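Local coordinates for glycosyltransferase-stabilizing protein Gtf2 (Streptococcus gordonii, PDB 5E9T) that partners the glycosyltransferase GtfA, binding the serine-rich adhesin GspB as substrate so that the complex can attach the first GlcNAc of its O-glycosylation, at residues D14-S18 / G273-D277; I42-F48 / F179-F183; F312-T318 / V333-A339. All coordinates share one frame. Residues are numbered along the deposited sequence.

Contact 1 of 3, residues D14-S18 / G273-D277; sequences DLHDS and GYHYD
D14-S18 is one turn of alpha helix within helix 10-21, closed by S18 N to D14 O at 2.8 Å. G273-D277 is an extended loop with no regular structure. The CA atoms come nearest at S18 and H275, 5.3 Å apart. D14 points its CB toward the loop; CB lies 3.9 Å from Y274 CD1, and OD2 is 4.1 Å from Y276 CE2. The D14 carboxylate forms a salt bridge with R368. G273-D277 leaves the N-terminal parallel sheet for the next one, so the contact lies at the link between two Rossmann-like domains, consistent with a GT-B architecture. L15 follows, its N 3.7 Å from Y274 CD1 and its CB 4.1 Å from Y274 CE1. The Y274 ring (chi1 m) thus lies along the D14-L15 backbone, its OH hydrogen-bonded to Q221. S18 (chi1 m) relays hydrogen bonds: OG donates to D14 O at 3.0 Å and accepts a hydrogen bond from H275 N at 2.9 Å, with an N-H...O angle of 160°.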
loop_
_atom_site.group_PDB
_atom_site.type_symbol
_atom_site.label_atom_id
_atom_site.label_comp_id
_atom_site.label_asym_id
_atom_site.label_seq_id
_atom_site.Cartn_x
_atom_site.Cartn_y
_atom_site.Cartn_z
ATOM N N ASP B 14 31.712 24.715 24.041
ATOM C CA ASP B 14 32.992 24.929 24.711
ATOM C C ASP B 14 33.524 26.328 24.435
ATOM O O ASP B 14 33.916 27.051 25.358
ATOM C CB ASP B 14 34.004 23.872 24.265
ATOM C CG ASP B 14 33.705 22.500 24.835
ATOM O OD1 ASP B 14 33.078 22.427 25.914
ATOM O OD2 ASP B 14 34.101 21.495 24.208
ATOM N N LEU B 15 33.547 26.723 23.161
ATOM C CA LEU B 15 33.907 28.093 22.816
ATOM C C LEU B 15 33.034 29.085 23.569
ATOM O O LEU B 15 33.532 30.049 24.160
ATOM C CB LEU B 15 33.785 28.293 21.304
ATOM C CG LEU B 15 33.713 29.728 20.779
ATOM C CD1 LEU B 15 34.886 30.544 21.278
ATOM C CD2 LEU B 15 33.682 29.729 19.263
ATOM N N HIS B 16 31.723 28.850 23.578
ATOM C CA HIS B 16 30.813 29.762 24.259
ATOM C C HIS B 16 31.043 29.756 25.766
ATOM O O HIS B 16 31.086 30.817 26.401
ATOM C CB HIS B 16 29.369 29.391 23.940
ATOM C CG HIS B 16 28.366 30.127 24.765
ATOM N ND1 HIS B 16 27.884 31.370 24.416
ATOM C CD2 HIS B 16 27.759 29.799 25.931
ATOM C CE1 HIS B 16 27.018 31.774 25.328
ATOM N NE2 HIS B 16 26.924 30.840 26.258
ATOM N N ASP B 17 31.180 28.566 26.361
ATOM C CA ASP B 17 31.351 28.476 27.807
ATOM C C ASP B 17 32.659 29.117 28.251
ATOM O O ASP B 17 32.713 29.762 29.307
ATOM C CB ASP B 17 31.285 27.015 28.254
ATOM C CG ASP B 17 29.884 26.588 28.644
ATOM O OD1 ASP B 17 28.948 27.401 28.481
ATOM O OD2 ASP B 17 29.719 25.443 29.109
ATOM N N SER B 18 33.717 28.955 27.458
ATOM C CA SER B 18 34.987 29.591 27.780
ATOM C C SER B 18 34.839 31.103 27.822
ATOM O O SER B 18 35.122 31.739 28.843
ATOM C CB SER B 18 36.041 29.179 26.753
ATOM O OG SER B 18 36.404 27.821 26.880
ATOM N N GLY B 273 42.699 28.119 23.107
ATOM C CA GLY B 273 42.283 26.800 23.534
ATOM C C GLY B 273 40.908 26.931 24.151
ATOM O O GLY B 273 40.177 27.874 23.860
ATOM N N TYR B 274 40.505 25.943 24.944
ATOM C CA TYR B 274 39.265 26.076 25.702
ATOM C C TYR B 274 39.527 25.904 27.195
ATOM O O TYR B 274 40.439 25.176 27.602
ATOM C CB TYR B 274 38.207 25.063 25.234
ATOM C CG TYR B 274 38.028 25.008 23.732
ATOM C CD1 TYR B 274 37.166 25.879 23.074
ATOM C CD2 TYR B 274 38.733 24.087 22.973
ATOM C CE1 TYR B 274 37.012 25.826 21.696
ATOM C CE2 TYR B 274 38.586 24.026 21.600
ATOM C CZ TYR B 274 37.724 24.896 20.966
ATOM O OH TYR B 274 37.576 24.839 19.598
ATOM N N HIS B 275 38.715 26.568 28.021
ATOM C CA HIS B 275 38.809 26.387 29.467
ATOM C C HIS B 275 37.694 25.431 29.859
ATOM O O HIS B 275 36.527 25.819 29.959
ATOM C CB HIS B 275 38.696 27.708 30.222
ATOM C CG HIS B 275 38.626 27.544 31.712
ATOM N ND1 HIS B 275 39.719 27.197 32.477
ATOM C CD2 HIS B 275 37.589 27.669 32.577
ATOM C CE1 HIS B 275 39.362 27.121 33.748
ATOM N NE2 HIS B 275 38.074 27.402 33.835
ATOM N N TYR B 276 38.071 24.188 30.127
ATOM C CA TYR B 276 37.113 23.205 30.587
ATOM C C TYR B 276 36.853 23.412 32.067
ATOM O O TYR B 276 37.735 23.837 32.820
ATOM C CB TYR B 276 37.625 21.783 30.347
ATOM C CG TYR B 276 37.953 21.469 28.908
ATOM C CD1 TYR B 276 39.260 21.523 28.449
ATOM C CD2 TYR B 276 36.957 21.111 28.011
ATOM C CE1 TYR B 276 39.568 21.231 27.137
ATOM C CE2 TYR B 276 37.256 20.817 26.697
ATOM C CZ TYR B 276 38.563 20.880 26.266
ATOM O OH TYR B 276 38.873 20.590 24.959
ATOM N N ASP B 277 35.633 23.119 32.482
ATOM C CA ASP B 277 35.300 23.102 33.896
ATOM C C ASP B 277 35.280 21.634 34.302
ATOM O O ASP B 277 34.317 20.913 34.027
ATOM C CB ASP B 277 33.964 23.799 34.135
ATOM C CG ASP B 277 33.410 23.553 35.519
ATOM O OD1 ASP B 277 34.185 23.638 36.495
ATOM O OD2 ASP B 277 32.196 23.281 35.628
#

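Contact 2 of 3, residues I42-F48 / F179-F183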
loop_
_atom_site.group_PDB
_atom_site.type_symbol
_atom_site.label_atom_id
_atom_site.label_comp_id
_atom_site.label_asym_id
_atom_site.label_seq_id
_atom_site.Cartn_x
_atom_site.Cartn_y
_atom_site.Cartn_z
ATOM N N ILE B 42 19.625 31.953 21.469
ATOM C CA ILE B 42 18.400 32.155 20.704
ATOM C C ILE B 42 18.714 31.881 19.240
ATOM O O ILE B 42 19.876 31.805 18.835
ATOM C CB ILE B 42 17.819 33.578 20.862
ATOM C CG1 ILE B 42 18.904 34.627 20.627
ATOM C CG2 ILE B 42 17.148 33.761 22.219
ATOM C CD1 ILE B 42 18.351 36.003 20.374
ATOM N N SER B 43 17.663 31.727 18.435
ATOM C CA SER B 43 17.810 31.562 16.999
ATOM C C SER B 43 16.694 32.323 16.299
ATOM O O SER B 43 15.545 32.292 16.760
ATOM C CB SER B 43 17.755 30.083 16.596
ATOM O OG SER B 43 18.001 29.924 15.210
ATOM N N PRO B 44 16.984 32.974 15.168
ATOM C CA PRO B 44 15.929 33.734 14.478
ATOM C C PRO B 44 14.772 32.866 14.022
ATOM O O PRO B 44 13.647 33.365 13.889
ATOM C CB PRO B 44 16.672 34.360 13.290
ATOM C CG PRO B 44 17.852 33.473 13.071
ATOM C CD PRO B 44 18.262 33.010 14.436
ATOM N N TYR B 45 15.014 31.575 13.787
ATOM C CA TYR B 45 13.939 30.690 13.356
ATOM C C TYR B 45 12.996 30.360 14.506
ATOM O O TYR B 45 11.771 30.339 14.326
ATOM C CB TYR B 45 14.532 29.420 12.751
ATOM C CG TYR B 45 15.236 29.670 11.441
ATOM C CD1 TYR B 45 14.512 29.823 10.268
ATOM C CD2 TYR B 45 16.619 29.769 11.377
ATOM C CE1 TYR B 45 15.141 30.058 9.067
ATOM C CE2 TYR B 45 17.262 30.003 10.174
ATOM C CZ TYR B 45 16.514 30.147 9.022
ATOM O OH TYR B 45 17.130 30.381 7.815
ATOM N N THR B 46 13.542 30.109 15.696
ATOM C CA THR B 46 12.747 29.724 16.854
ATOM C C THR B 46 12.295 30.907 17.700
ATOM O O THR B 46 11.449 30.727 18.582
ATOM C CB THR B 46 13.547 28.763 17.739
ATOM O OG1 THR B 46 14.753 29.405 18.160
ATOM C CG2 THR B 46 13.905 27.505 16.973
ATOM N N TYR B 47 12.814 32.107 17.433
ATOM C CA TYR B 47 12.659 33.222 18.364
ATOM C C TYR B 47 11.233 33.763 18.374
ATOM O O TYR B 47 10.719 34.150 19.431
ATOM C CB TYR B 47 13.658 34.323 18.001
ATOM C CG TYR B 47 13.651 35.544 18.895
ATOM C CD1 TYR B 47 14.294 35.533 20.127
ATOM C CD2 TYR B 47 13.035 36.720 18.488
ATOM C CE1 TYR B 47 14.302 36.649 20.935
ATOM C CE2 TYR B 47 13.040 37.840 19.288
ATOM C CZ TYR B 47 13.674 37.801 20.511
ATOM O OH TYR B 47 13.678 38.920 21.312
ATOM N N PHE B 48 10.579 33.799 17.218
ATOM C CA PHE B 48 9.283 34.452 17.081
ATOM C C PHE B 48 8.101 33.504 17.233
ATOM O O PHE B 48 6.956 33.937 17.059
ATOM C CB PHE B 48 9.190 35.150 15.724
ATOM C CG PHE B 48 10.235 36.204 15.509
ATOM C CD1 PHE B 48 10.202 37.388 16.229
ATOM C CD2 PHE B 48 11.244 36.019 14.578
ATOM C CE1 PHE B 48 11.160 38.362 16.031
ATOM C CE2 PHE B 48 12.205 36.990 14.374
ATOM C CZ PHE B 48 12.164 38.163 15.102
ATOM N N PHE B 179 18.159 37.428 6.147
ATOM C CA PHE B 179 17.244 37.147 7.249
ATOM C C PHE B 179 17.919 37.376 8.595
ATOM O O PHE B 179 17.358 38.040 9.475
ATOM C CB PHE B 179 16.710 35.718 7.154
ATOM C CG PHE B 179 15.782 35.353 8.275
ATOM C CD1 PHE B 179 14.735 36.191 8.620
ATOM C CD2 PHE B 179 15.959 34.180 8.991
ATOM C CE1 PHE B 179 13.881 35.867 9.656
ATOM C CE2 PHE B 179 15.106 33.849 10.027
ATOM C CZ PHE B 179 14.066 34.696 10.360
ATOM N N ILE B 180 19.123 36.826 8.773
ATOM C CA ILE B 180 19.870 37.019 10.016
ATOM C C ILE B 180 20.059 38.503 10.292
ATOM O O ILE B 180 19.918 38.975 11.424
ATOM C CB ILE B 180 21.224 36.292 9.931
ATOM C CG1 ILE B 180 21.025 34.803 9.654
ATOM C CG2 ILE B 180 22.020 36.486 11.211
ATOM C CD1 ILE B 180 22.283 34.111 9.168
ATOM N N ARG B 181 20.366 39.256 9.246
ATOM C CA ARG B 181 20.583 40.690 9.341
ATOM C C ARG B 181 19.358 41.425 9.853
ATOM O O ARG B 181 19.473 42.320 10.703
ATOM C CB ARG B 181 20.967 41.173 7.961
ATOM C CG ARG B 181 22.377 40.784 7.631
ATOM C CD ARG B 181 23.285 41.789 8.230
ATOM N NE ARG B 181 23.471 42.866 7.284
ATOM C CZ ARG B 181 23.256 44.149 7.533
ATOM N NH1 ARG B 181 23.461 45.017 6.560
ATOM N NH2 ARG B 181 22.825 44.584 8.715
ATOM N N PHE B 182 18.192 41.087 9.317
ATOM C CA PHE B 182 16.953 41.604 9.865
ATOM C C PHE B 182 16.855 41.291 11.349
ATOM O O PHE B 182 16.447 42.142 12.148
ATOM C CB PHE B 182 15.787 41.007 9.094
ATOM C CG PHE B 182 14.467 41.272 9.715
ATOM C CD1 PHE B 182 13.928 40.384 10.628
ATOM C CD2 PHE B 182 13.756 42.405 9.377
ATOM C CE1 PHE B 182 12.710 40.628 11.201
ATOM C CE2 PHE B 182 12.534 42.654 9.941
ATOM C CZ PHE B 182 12.008 41.763 10.857
ATOM N N PHE B 183 17.245 40.075 11.734
ATOM C CA PHE B 183 17.141 39.651 13.125
ATOM C C PHE B 183 18.057 40.472 14.027
ATOM O O PHE B 183 17.656 40.875 15.125
ATOM C CB PHE B 183 17.465 38.160 13.224
ATOM C CG PHE B 183 17.180 37.564 14.564
ATOM C CD1 PHE B 183 15.902 37.601 15.093
ATOM C CD2 PHE B 183 18.185 36.944 15.286
ATOM C CE1 PHE B 183 15.635 37.044 16.327
ATOM C CE2 PHE B 183 17.925 36.384 16.520
ATOM C CZ PHE B 183 16.647 36.435 17.041
#
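F183 is the main bump of this contact. Its ring enters a hollow formed by I42, P44, Y47 and F48. P44 closes one face of the ring: P44 CB sits 3.6 Å from the F183 centroid and 19° off the ring normal, a CH-pi contact. The edge of F183 meets the face of Y47 in a T-shaped pair, with centroids 5.1 Å apart and planes at 75°. F48 approaches obliquely, F48 CZ to F183 CD1 at 3.8 Å. I42 adds its tip, CD1 to F183 CZ at 3.8 Å.

F179 lies one helical turn earlier, so the two rings leave the same side of helix 176-186. P44 wedges against both: P44 CB is 3.5 Å from F183 CG and 3.7 Å from F179 CE2. The contact joins the end of the Rossmann-like strand 41-42 and the short, weakly bonded helical turn after it to helix 176-186. The whole antiparallel sheet is inserted between these two elements, so they meet at its base. Beyond P44, F179 turns its edge to the face of Y45, with centroids 5.3 Å apart and planes at 57°. Y45 OH is hydrogen-bonded to E154 on strand 150-155. No hydrogen bond crosses between the segments. I29, on the neighbouring strand 28-30, packs against I42, P44 and F183.

Contact 3 of 3, residues F312-T318 / V333-A339; sequences FRIAALT and VVLYQNA
Two parallel strands of a beta-alpha-beta unit lie side by side here, 312-315 and 333-336, connected through the short helix 322-325. They belong to the parallel sheet of the C-terminal Rossmann-like domain. Both are extended; their axes approach to 4.6 Å at 18°. The register pairs F312 with V333, R313 with V334, I314 with L335 and A315 with Y336.

The backbone bonds form a parallel ladder: V334 N to F312 O 2.6 Å, I314 N to V334 O 3.2 Å, Y336 N to I314 O 2.8 Å and A316 N to Y336 O 3.2 Å. R313 CA also makes a CA-H...O contact with V334 O at 2.9 Å.

Side chains also meet on both faces. On one, F312 CB is 3.8 Å from V333 CG2, and I314 CB is 3.4 Å from L335 CD2; helix 300-306 packs here. On the other, A315 CB lies 3.9 Å from Y336 CB. R313 and Y336, both chi1 m, make a van der Waals contact, R313 CD to Y336 CE1 at 3.5 Å. L347 of helix 341-350 packs on both. N447 of the Gtf1 chain touches V334 and Y336.

Past the strands, the loops stay hydrogen-bonded. A339 CB, in the loop, is 3.9 Å from A315 CB. N338 takes left-handed angles (phi 43°, psi 61°). N338 N donates to T318 O at 2.9 Å, and A339 N donates to A316 O at 2.6 Å.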
loop_
_atom_site.group_PDB
_atom_site.type_symbol
_atom_site.label_atom_id
_atom_site.label_comp_id
_atom_site.label_asym_id
_atom_site.label_seq_id
_atom_site.Cartn_x
_atom_site.Cartn_y
_atom_site.Cartn_z
ATOM N N PHE B 312 37.272 -3.706 37.524
ATOM C CA PHE B 312 36.747 -3.477 36.178
ATOM C C PHE B 312 35.229 -3.401 36.252
ATOM O O PHE B 312 34.566 -4.403 36.544
ATOM C CB PHE B 312 37.188 -4.573 35.204
ATOM C CG PHE B 312 38.627 -4.466 34.770
ATOM C CD1 PHE B 312 38.994 -4.674 33.454
ATOM C CD2 PHE B 312 39.613 -4.162 35.675
ATOM C CE1 PHE B 312 40.325 -4.572 33.067
ATOM C CE2 PHE B 312 40.931 -4.061 35.288
ATOM C CZ PHE B 312 41.285 -4.265 33.986
ATOM N N ARG B 313 34.680 -2.221 35.979
ATOM C CA ARG B 313 33.238 -2.021 35.953
ATOM C C ARG B 313 32.805 -1.707 34.531
ATOM O O ARG B 313 33.269 -0.728 33.938
ATOM C CB ARG B 313 32.810 -0.913 36.910
ATOM C CG ARG B 313 33.493 -1.004 38.246
ATOM C CD ARG B 313 32.581 -0.574 39.364
ATOM N NE ARG B 313 33.182 -0.886 40.650
ATOM C CZ ARG B 313 33.855 -0.009 41.380
ATOM N NH1 ARG B 313 34.003 1.237 40.949
ATOM N NH2 ARG B 313 34.377 -0.375 42.541
ATOM N N ILE B 314 31.924 -2.540 33.991
ATOM C CA ILE B 314 31.397 -2.366 32.648
ATOM C C ILE B 314 29.888 -2.249 32.744
ATOM O O ILE B 314 29.237 -3.017 33.463
ATOM C CB ILE B 314 31.808 -3.526 31.726
ATOM C CG1 ILE B 314 33.322 -3.619 31.701
ATOM C CG2 ILE B 314 31.221 -3.364 30.332
ATOM C CD1 ILE B 314 33.847 -4.267 30.497
ATOM N N ALA B 315 29.333 -1.285 32.022
ATOM C CA ALA B 315 27.922 -0.985 32.130
ATOM C C ALA B 315 27.304 -0.811 30.754
ATOM O O ALA B 315 27.982 -0.534 29.759
ATOM C CB ALA B 315 27.676 0.264 32.984
ATOM N N ALA B 316 25.996 -1.021 30.726
ATOM C CA ALA B 316 25.141 -0.741 29.588
ATOM C C ALA B 316 23.744 -0.571 30.147
ATOM O O ALA B 316 23.441 -1.054 31.243
ATOM C CB ALA B 316 25.177 -1.869 28.552
ATOM N N LEU B 317 22.890 0.122 29.399
ATOM C CA LEU B 317 21.484 0.054 29.764
ATOM C C LEU B 317 20.749 -1.029 28.990
ATOM O O LEU B 317 19.585 -1.304 29.290
ATOM C CB LEU B 317 20.784 1.399 29.581
ATOM C CG LEU B 317 20.862 2.179 28.271
ATOM C CD1 LEU B 317 19.589 2.999 28.147
ATOM C CD2 LEU B 317 22.093 3.065 28.262
ATOM N N THR B 318 21.414 -1.671 28.033
ATOM C CA THR B 318 20.909 -2.893 27.419
ATOM C C THR B 318 21.128 -4.044 28.395
ATOM O O THR B 318 21.585 -3.854 29.529
ATOM C CB THR B 318 21.604 -3.175 26.081
ATOM O OG1 THR B 318 22.866 -3.811 26.330
ATOM C CG2 THR B 318 21.846 -1.884 25.304
ATOM N N VAL B 333 36.160 -8.546 38.172
ATOM C CA VAL B 333 35.281 -7.724 37.355
ATOM C C VAL B 333 33.982 -7.481 38.116
ATOM O O VAL B 333 33.509 -8.345 38.861
ATOM C CB VAL B 333 35.040 -8.406 35.990
ATOM C CG1 VAL B 333 33.795 -7.886 35.327
ATOM C CG2 VAL B 333 36.265 -8.217 35.087
ATOM N N VAL B 334 33.429 -6.275 37.965
ATOM C CA VAL B 334 32.075 -5.941 38.406
ATOM C C VAL B 334 31.301 -5.421 37.198
ATOM O O VAL B 334 31.772 -4.515 36.500
ATOM C CB VAL B 334 32.065 -4.886 39.530
ATOM C CG1 VAL B 334 30.687 -4.822 40.205
ATOM C CG2 VAL B 334 33.164 -5.146 40.547
ATOM N N LEU B 335 30.107 -5.970 36.961
ATOM C CA LEU B 335 29.321 -5.639 35.773
ATOM C C LEU B 335 27.947 -5.089 36.130
ATOM O O LEU B 335 27.236 -5.648 36.973
ATOM C CB LEU B 335 29.175 -6.854 34.847
ATOM C CG LEU B 335 30.517 -7.338 34.322
ATOM C CD1 LEU B 335 30.359 -8.420 33.258
ATOM C CD2 LEU B 335 31.302 -6.143 33.785
ATOM N N TYR B 336 27.576 -4.001 35.455
ATOM C CA TYR B 336 26.319 -3.298 35.675
ATOM C C TYR B 336 25.501 -3.379 34.393
ATOM O O TYR B 336 25.927 -2.871 33.355
ATOM C CB TYR B 336 26.580 -1.839 36.062
ATOM C CG TYR B 336 27.306 -1.650 37.382
ATOM C CD1 TYR B 336 28.654 -1.973 37.518
ATOM C CD2 TYR B 336 26.647 -1.123 38.484
ATOM C CE1 TYR B 336 29.314 -1.798 38.723
ATOM C CE2 TYR B 336 27.299 -0.937 39.688
ATOM C CZ TYR B 336 28.632 -1.278 39.806
ATOM O OH TYR B 336 29.274 -1.090 41.010
ATOM N N GLN B 337 24.340 -4.026 34.454
ATOM C CA GLN B 337 23.516 -4.198 33.266
ATOM C C GLN B 337 22.161 -3.530 33.458
ATOM O O GLN B 337 21.639 -3.455 34.574
ATOM C CB GLN B 337 23.340 -5.676 32.914
ATOM C CG GLN B 337 22.315 -6.421 33.728
ATOM C CD GLN B 337 22.316 -7.899 33.409
ATOM O OE1 GLN B 337 23.275 -8.422 32.838
ATOM N NE2 GLN B 337 21.237 -8.582 33.770
ATOM N N ASN B 338 21.595 -3.064 32.348
ATOM C CA ASN B 338 20.506 -2.092 32.352
ATOM C C ASN B 338 20.800 -1.008 33.384
ATOM O O ASN B 338 20.053 -0.782 34.335
ATOM C CB ASN B 338 19.154 -2.756 32.607
ATOM C CG ASN B 338 18.698 -3.616 31.449
ATOM O OD1 ASN B 338 19.427 -4.484 30.977
ATOM N ND2 ASN B 338 17.487 -3.361 30.964
ATOM N N ALA B 339 21.918 -0.321 33.160
ATOM C CA ALA B 339 22.454 0.577 34.171
ATOM C C ALA B 339 21.635 1.857 34.233
ATOM O O ALA B 339 21.347 2.476 33.204
ATOM C CB ALA B 339 23.918 0.896 33.880
#

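Overall arrangement
The three contacts do not touch one another. Contact 2 is nested along the chain inside the loop closed by contact 1. Both involve the N-terminal Rossmann-like domain; their centres are 25 Å apart and their nearest atoms about 8 Å. Contact 2 lies where the inserted antiparallel sheet joins that domain, and contact 1 where the chain leaves for the C-terminal domain. Contact 3 follows later, inside the C-terminal domain. Its centre is 31 Å from that of contact 1 and 44 Å from that of contact 2, with contacts 2 and 3 on opposite sides of the chain's centre. Of the three, contact 3 alone is touched by the Gtf1 chain.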